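Local coordinates for protein HcgC (Methanococcus maripaludis S2, PDB 5O4J) that catalyses the SAM-dependent C-methylation of a pyridinol precursor in the biosynthesis of the FeGP cofactor of [Fe]-hydrogenase, at the interface of chains A and B. Numbering follows the deposited sequence. Chains: chain A/B, HcgC.

The interface of chains A and B. Residues chain A 195-197, 236; chain B 141-143, 173.
A polar patch on the two-fold interface of two HcgC copies, where a turn of chain A caps a helix start of chain B, fastens A:Asp196 and A:Ser197 to B:Asp141 and B:Gly143; its twin recurs with the chains exchanged. The deposited assembly holds four copies, and this contact may be part of the oligomer in solution. A:Asp196 reaches across with CG anti to its backbone nitrogen (chi1 -179°), and its carboxylate OD1 accepts a hydrogen bond from the backbone N of B:Gly143 at 2.9 Å on the syn side, slightly out of the carboxylate plane. A water links the same OD1 to the amide N of B:Lys142. The carboxylate sits at the N-terminal end of helix 142-147, where the N-H groups of the first turn, and perhaps the helix dipole, would stabilise a negative charge.

In the opposite direction, B:Asp141 OD2 accepts a hydrogen bond from the backbone N of A:Ser197 at 2.9 Å through its syn lone pair. B:Lys173 NZ meets B:Asp141 OD2 at 2.9 Å, from above the carboxylate plane, in a salt bridge within chain B. B:Lys173 NZ, the side-chain amino group, also donates a hydrogen bond across to A:Leu195 O at 2.8 Å, tilted 32° from the carbonyl plane. Within chain A, A:Ser197 OG donates to A:Asp196 O at 2.7 Å, in the carbonyl plane, and accepts a hydrogen bond from the backbone N of A:Asp236, bracing the loop. In chain A the turn joins helix 177-193 to strand 198-203; B:Lys173 lies in the loop before helix 177-193.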
loop_
_atom_site.group_PDB
_atom_site.type_symbol
_atom_site.label_atom_id
_atom_site.label_comp_id
_atom_site.label_asym_id
_atom_site.label_seq_id
_atom_site.Cartn_x
_atom_site.Cartn_y
_atom_site.Cartn_z
ATOM N N LEU A 195 -3.780 2.663 13.199
ATOM C CA LEU A 195 -3.702 3.216 14.544
ATOM C C LEU A 195 -3.915 2.122 15.584
ATOM O O LEU A 195 -4.738 1.219 15.404
ATOM C CB LEU A 195 -4.747 4.316 14.737
ATOM C CG LEU A 195 -4.584 5.590 13.916
ATOM C CD1 LEU A 195 -5.831 6.459 14.075
ATOM C CD2 LEU A 195 -3.317 6.359 14.307
ATOM N N ASP A 196 -3.170 2.204 16.688
ATOM C CA ASP A 196 -3.332 1.218 17.744
ATOM C C ASP A 196 -4.777 1.162 18.209
ATOM O O ASP A 196 -5.413 2.197 18.433
ATOM C CB ASP A 196 -2.435 1.544 18.940
ATOM C CG ASP A 196 -2.557 0.516 20.034
ATOM O OD1 ASP A 196 -2.421 -0.676 19.713
ATOM O OD2 ASP A 196 -2.788 0.886 21.206
ATOM N N SER A 197 -5.284 -0.063 18.357
ATOM C CA SER A 197 -6.588 -0.425 18.921
ATOM C C SER A 197 -7.731 -0.337 17.910
ATOM O O SER A 197 -8.855 -0.693 18.265
ATOM C CB SER A 197 -6.967 0.417 20.147
ATOM O OG SER A 197 -7.624 1.613 19.782
ATOM N N ASP A 236 -9.573 2.058 21.935
ATOM C CA ASP A 236 -9.106 3.291 22.546
ATOM C C ASP A 236 -9.517 4.497 21.714
ATOM O O ASP A 236 -9.958 4.384 20.566
ATOM C CB ASP A 236 -7.587 3.252 22.727
ATOM C CG ASP A 236 -7.143 2.132 23.647
ATOM O OD1 ASP A 236 -7.906 1.785 24.575
ATOM O OD2 ASP A 236 -6.036 1.600 23.446
ATOM N N ASP B 141 -1.993 -6.287 17.251
ATOM C CA ASP B 141 -2.350 -4.936 17.668
ATOM C C ASP B 141 -2.338 -4.924 19.187
ATOM O O ASP B 141 -3.046 -5.719 19.806
ATOM C CB ASP B 141 -3.727 -4.552 17.126
ATOM C CG ASP B 141 -4.193 -3.201 17.614
ATOM O OD1 ASP B 141 -4.734 -3.132 18.741
ATOM O OD2 ASP B 141 -4.035 -2.211 16.870
ATOM N N LYS B 142 -1.535 -4.046 19.794
ATOM C CA LYS B 142 -1.381 -4.084 21.247
ATOM C C LYS B 142 -2.696 -3.785 21.963
ATOM O O LYS B 142 -3.044 -4.458 22.941
ATOM C CB LYS B 142 -0.300 -3.095 21.694
ATOM C CG LYS B 142 1.111 -3.502 21.308
ATOM C CD LYS B 142 2.167 -2.657 22.023
ATOM C CE LYS B 142 2.326 -3.063 23.488
ATOM N NZ LYS B 142 2.048 -1.950 24.444
ATOM N N GLY B 143 -3.434 -2.771 21.500
ATOM C CA GLY B 143 -4.677 -2.407 22.167
ATOM C C GLY B 143 -5.680 -3.542 22.187
ATOM O O GLY B 143 -6.365 -3.766 23.190
ATOM N N LYS B 173 -7.222 -6.619 11.614
ATOM C CA LYS B 173 -7.061 -6.392 13.048
ATOM C C LYS B 173 -7.821 -7.402 13.899
ATOM O O LYS B 173 -7.433 -7.642 15.050
ATOM C CB LYS B 173 -7.533 -4.990 13.420
ATOM C CG LYS B 173 -6.612 -3.883 12.979
ATOM C CD LYS B 173 -5.346 -3.812 13.845
ATOM C CE LYS B 173 -4.621 -2.503 13.639
ATOM N NZ LYS B 173 -5.253 -1.394 14.406
HETATM O O HOH W 1 -0.425 -1.640 18.669
#